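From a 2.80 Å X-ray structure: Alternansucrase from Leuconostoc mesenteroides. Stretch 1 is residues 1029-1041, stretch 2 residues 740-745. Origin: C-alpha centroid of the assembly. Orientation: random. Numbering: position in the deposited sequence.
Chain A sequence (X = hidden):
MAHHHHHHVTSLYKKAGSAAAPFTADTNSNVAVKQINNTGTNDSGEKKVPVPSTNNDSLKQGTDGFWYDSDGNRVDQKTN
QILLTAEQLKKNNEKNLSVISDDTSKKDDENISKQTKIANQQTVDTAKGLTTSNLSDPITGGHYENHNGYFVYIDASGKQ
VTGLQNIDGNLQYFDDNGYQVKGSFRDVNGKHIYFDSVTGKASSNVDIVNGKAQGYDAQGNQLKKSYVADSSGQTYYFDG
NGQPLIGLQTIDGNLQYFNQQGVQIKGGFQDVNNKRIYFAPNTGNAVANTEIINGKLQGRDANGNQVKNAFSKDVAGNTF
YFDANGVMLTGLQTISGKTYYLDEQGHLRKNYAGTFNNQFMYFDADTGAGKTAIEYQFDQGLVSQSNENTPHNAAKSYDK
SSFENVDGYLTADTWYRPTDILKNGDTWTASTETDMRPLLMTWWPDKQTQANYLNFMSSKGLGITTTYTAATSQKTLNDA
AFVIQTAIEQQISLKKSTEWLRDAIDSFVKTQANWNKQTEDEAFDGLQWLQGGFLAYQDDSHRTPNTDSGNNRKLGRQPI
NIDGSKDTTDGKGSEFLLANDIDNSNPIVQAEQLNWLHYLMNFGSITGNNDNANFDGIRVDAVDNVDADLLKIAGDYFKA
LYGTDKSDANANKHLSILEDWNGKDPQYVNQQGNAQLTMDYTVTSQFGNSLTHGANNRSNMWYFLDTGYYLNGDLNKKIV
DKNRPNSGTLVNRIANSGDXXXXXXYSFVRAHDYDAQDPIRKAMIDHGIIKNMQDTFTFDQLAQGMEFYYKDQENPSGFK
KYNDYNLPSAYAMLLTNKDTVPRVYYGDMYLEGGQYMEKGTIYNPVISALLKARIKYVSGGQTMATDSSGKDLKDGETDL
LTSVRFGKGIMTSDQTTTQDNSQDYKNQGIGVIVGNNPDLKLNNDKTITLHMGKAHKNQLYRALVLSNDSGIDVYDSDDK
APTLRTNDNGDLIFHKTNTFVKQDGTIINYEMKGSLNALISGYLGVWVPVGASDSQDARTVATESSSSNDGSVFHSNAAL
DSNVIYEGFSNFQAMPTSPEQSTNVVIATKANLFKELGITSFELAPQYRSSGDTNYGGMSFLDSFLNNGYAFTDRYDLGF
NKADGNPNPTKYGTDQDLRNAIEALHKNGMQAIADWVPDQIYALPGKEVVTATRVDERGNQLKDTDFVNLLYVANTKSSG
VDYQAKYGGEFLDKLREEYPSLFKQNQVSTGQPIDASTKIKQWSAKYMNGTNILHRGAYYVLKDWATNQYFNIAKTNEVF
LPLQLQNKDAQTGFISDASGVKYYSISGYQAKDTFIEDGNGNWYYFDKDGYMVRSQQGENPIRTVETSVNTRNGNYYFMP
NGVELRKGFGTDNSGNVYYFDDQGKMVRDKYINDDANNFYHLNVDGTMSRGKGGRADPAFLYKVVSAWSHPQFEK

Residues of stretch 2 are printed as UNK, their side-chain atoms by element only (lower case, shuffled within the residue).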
# COMPACT_ATOMS: atom_id res chain seq x y z
N ASN A 1029 14.89 -41.48 0.32
CA ASN A 1029 13.67 -42.00 -0.29
C ASN A 1029 12.45 -41.13 0.04
O ASN A 1029 11.31 -41.48 -0.33
CB ASN A 1029 13.42 -43.44 0.20
CG ASN A 1029 12.75 -43.49 1.58
OD1 ASN A 1029 13.18 -42.81 2.51
ND2 ASN A 1029 11.68 -44.29 1.70
N ASP A 1030 12.69 -40.01 0.72
CA ASP A 1030 11.61 -39.14 1.22
C ASP A 1030 10.79 -38.41 0.15
O ASP A 1030 9.77 -37.86 0.48
CB ASP A 1030 12.15 -38.11 2.23
CG ASP A 1030 13.19 -37.17 1.63
OD1 ASP A 1030 13.78 -37.49 0.57
OD2 ASP A 1030 13.42 -36.10 2.23
N GLY A 1031 11.26 -38.37 -1.10
CA GLY A 1031 10.49 -37.78 -2.21
C GLY A 1031 10.83 -36.30 -2.43
O GLY A 1031 10.56 -35.74 -3.51
N SER A 1032 11.44 -35.69 -1.40
CA SER A 1032 11.79 -34.30 -1.37
C SER A 1032 12.94 -33.97 -2.32
O SER A 1032 13.74 -34.83 -2.67
CB SER A 1032 12.13 -33.92 0.08
OG SER A 1032 12.53 -32.56 0.19
N VAL A 1033 13.00 -32.71 -2.74
CA VAL A 1033 14.04 -32.20 -3.62
C VAL A 1033 15.21 -31.68 -2.79
O VAL A 1033 16.27 -32.31 -2.76
CB VAL A 1033 13.49 -31.10 -4.55
CG1 VAL A 1033 14.60 -30.40 -5.33
CG2 VAL A 1033 12.48 -31.69 -5.51
N PHE A 1034 15.04 -30.53 -2.14
CA PHE A 1034 16.12 -29.97 -1.35
C PHE A 1034 16.20 -30.63 0.03
O PHE A 1034 15.20 -31.10 0.57
CB PHE A 1034 15.97 -28.46 -1.24
CG PHE A 1034 16.26 -27.75 -2.53
CD1 PHE A 1034 17.55 -27.71 -3.03
CD2 PHE A 1034 15.24 -27.16 -3.25
CE1 PHE A 1034 17.81 -27.07 -4.23
CE2 PHE A 1034 15.48 -26.53 -4.45
CZ PHE A 1034 16.76 -26.47 -4.95
N HIS A 1035 17.42 -30.68 0.56
CA HIS A 1035 17.67 -31.21 1.89
C HIS A 1035 18.64 -30.31 2.61
O HIS A 1035 19.69 -30.00 2.05
CB HIS A 1035 18.20 -32.64 1.84
CG HIS A 1035 17.25 -33.62 1.23
ND1 HIS A 1035 17.31 -33.97 -0.10
CD2 HIS A 1035 16.19 -34.28 1.75
CE1 HIS A 1035 16.33 -34.81 -0.37
NE2 HIS A 1035 15.63 -35.00 0.73
N SER A 1036 18.31 -29.89 3.83
CA SER A 1036 19.19 -29.02 4.58
C SER A 1036 20.30 -29.88 5.12
O SER A 1036 20.07 -30.76 5.95
CB SER A 1036 18.45 -28.31 5.73
OG SER A 1036 19.24 -27.24 6.25
N ASN A 1037 21.51 -29.64 4.62
CA ASN A 1037 22.69 -30.36 5.06
C ASN A 1037 23.92 -29.55 4.73
O ASN A 1037 23.81 -28.45 4.22
CB ASN A 1037 22.72 -31.76 4.44
CG ASN A 1037 22.65 -31.74 2.93
OD1 ASN A 1037 23.27 -30.92 2.26
ND2 ASN A 1037 21.94 -32.70 2.37
N ALA A 1038 25.10 -30.10 5.00
CA ALA A 1038 26.36 -29.37 4.81
C ALA A 1038 26.58 -28.97 3.37
O ALA A 1038 27.14 -27.91 3.10
CB ALA A 1038 27.52 -30.20 5.30
N ALA A 1039 26.10 -29.79 2.43
CA ALA A 1039 26.23 -29.47 1.01
C ALA A 1039 25.38 -28.28 0.61
O ALA A 1039 25.87 -27.35 0.00
CB ALA A 1039 25.90 -30.68 0.14
N LEU A 1040 24.10 -28.29 0.97
CA LEU A 1040 23.22 -27.16 0.67
C LEU A 1040 23.75 -25.91 1.36
O LEU A 1040 23.75 -24.85 0.77
CB LEU A 1040 21.79 -27.46 1.10
CG LEU A 1040 20.70 -26.52 0.60
CD1 LEU A 1040 20.70 -26.43 -0.90
CD2 LEU A 1040 19.33 -26.99 1.06
N ASP A 1041 24.25 -26.06 2.60
CA ASP A 1041 24.80 -24.94 3.37
C ASP A 1041 26.03 -24.32 2.72
O ASP A 1041 26.38 -23.17 3.01
CB ASP A 1041 25.15 -25.36 4.79
CG ASP A 1041 23.94 -25.73 5.63
OD1 ASP A 1041 22.78 -25.60 5.15
OD2 ASP A 1041 24.15 -26.19 6.78
N UNK A 740 18.63 -33.50 13.98
CA UNK A 740 17.20 -33.38 13.69
C UNK A 740 16.96 -32.81 12.30
O UNK A 740 17.62 -31.87 11.90
c UNK A 740 16.72 -33.07 16.17
o UNK A 740 16.88 -31.18 14.67
c UNK A 740 16.46 -32.53 14.74
N UNK A 741 16.04 -33.42 11.56
CA UNK A 741 15.70 -32.97 10.22
C UNK A 741 15.01 -31.63 10.33
O UNK A 741 14.15 -31.43 11.19
c UNK A 741 13.70 -34.75 7.42
c UNK A 741 13.86 -34.84 5.92
c UNK A 741 14.76 -33.96 9.55
n UNK A 741 12.64 -35.42 5.29
c UNK A 741 14.82 -33.92 8.03
N UNK A 742 15.37 -30.72 9.45
CA UNK A 742 14.88 -29.36 9.53
C UNK A 742 14.52 -28.87 8.12
O UNK A 742 14.92 -29.48 7.11
c UNK A 742 15.93 -28.48 10.23
c UNK A 742 17.00 -28.05 9.26
c UNK A 742 15.27 -27.30 10.90
N UNK A 743 13.75 -27.79 8.04
CA UNK A 743 13.22 -27.36 6.74
C UNK A 743 14.26 -26.57 5.96
O UNK A 743 14.74 -25.53 6.44
c UNK A 743 10.86 -27.33 7.58
c UNK A 743 11.51 -25.99 5.52
c UNK A 743 9.52 -26.65 7.70
c UNK A 743 11.96 -26.51 6.88
N UNK A 744 14.61 -27.03 4.75
CA UNK A 744 15.63 -26.31 4.00
C UNK A 744 15.16 -24.93 3.61
O UNK A 744 13.98 -24.77 3.27
c UNK A 744 14.63 -27.99 2.64
c UNK A 744 14.08 -28.18 4.01
c UNK A 744 15.86 -27.18 2.76
N UNK A 745 16.07 -23.96 3.64
CA UNK A 745 15.69 -22.56 3.49
C UNK A 745 16.81 -21.62 3.05
O UNK A 745 17.97 -21.90 3.25
c UNK A 745 16.26 -21.90 5.85
o UNK A 745 16.80 -20.81 6.07
n UNK A 745 16.62 -22.99 6.48
c UNK A 745 15.17 -22.05 4.82
O HOH W 1 19.21 -24.92 4.08

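Position 740 carries three side-chain atoms, two carbons and one oxygen. The carbon bonded to CA holds both the oxygen and the second carbon, so the branch lies at CB and one arm is a hydroxyl. None of these atoms comes within 9 Å of stretch 1, and identification rests on the branching together with the elements, one oxygen and one carbon on CB. A beta-branched side chain of this composition is threonine, Thr740, with chi1 at 68° (p).

Position 741 has four carbons in an unbranched row ending in a nitrogen. All four chi angles are t, so the chain is fully extended; although CA-to-CB points sideways, the end comes nearer to stretch 1. There the terminal nitrogen lies 3.2 Å from OD2 of Asp1030. Four carbons and a terminal amine define lysine, Lys741, and its NZ donates a hydrogen bond to Asp1030 OD2 as part of a salt bridge. The carboxylate is also held from its own stretch: His1035 NE2 donates to Asp1030 OD1 at 3.1 Å and to Asp1030 OD2 at 2.9 Å, so OD2 accepts from both the lysine and the imidazole.

Position 742 has three carbons, the first carrying the other two. Its CA-to-CB bond runs sideways, and one of the two terminal carbons lies 3.8 Å from CB of Ser1036. A fork at CB with two single-carbon arms and no heteroatom is valine. The arm in contact is CG1 of Val742, and chi1 is 82° (p).

Position 743 shows four carbons, forked at the first, with one arm two carbons long. CA-to-CB points away from stretch 1, and the side chain stays 6.8 Å or more from it. The unequal fork identifies isoleucine, Ile743, with chi1 m and chi2 t.

Position 744 has three carbons that close a ring onto the backbone nitrogen. CB lies 3.8 Å from the backbone N of Ser1036 and 3.9 Å from CD2 of Leu1040, while the middle ring carbon is 3.8 Å from O of Phe1034. The closure onto N admits only proline among the standard residues. Pro744 has a C-gamma endo pucker, and its CG also lies 4.1 Å from CB of Phe1034.

Position 745 has two carbons, the second bearing one oxygen and one nitrogen: a short carboxamide, hence asparagine. In Asn745, ND2 donates to O of Ile743 at 3.2 Å with an angle of 160°. Its backbone N makes a weak bond to water 1 at 3.3 Å, and that water donates to OG of Ser1036 at 3.2 Å, bridging the stretches.

The contact is compact, burying 283 Å² over both sides. Pro744 contributes 73 Å², the largest share, and Ser1036 follows with 59 Å²; their CA atoms are 4.5 Å apart. The proline ring packs against Phe1034, Ser1036 and Leu1040, Val742 extends the apolar packing at Ser1036, and the Lys741–Asp1030 salt bridge supplies the sole direct hydrogen bond across the stretches.

Stretch 2 740-745: TKVIPN
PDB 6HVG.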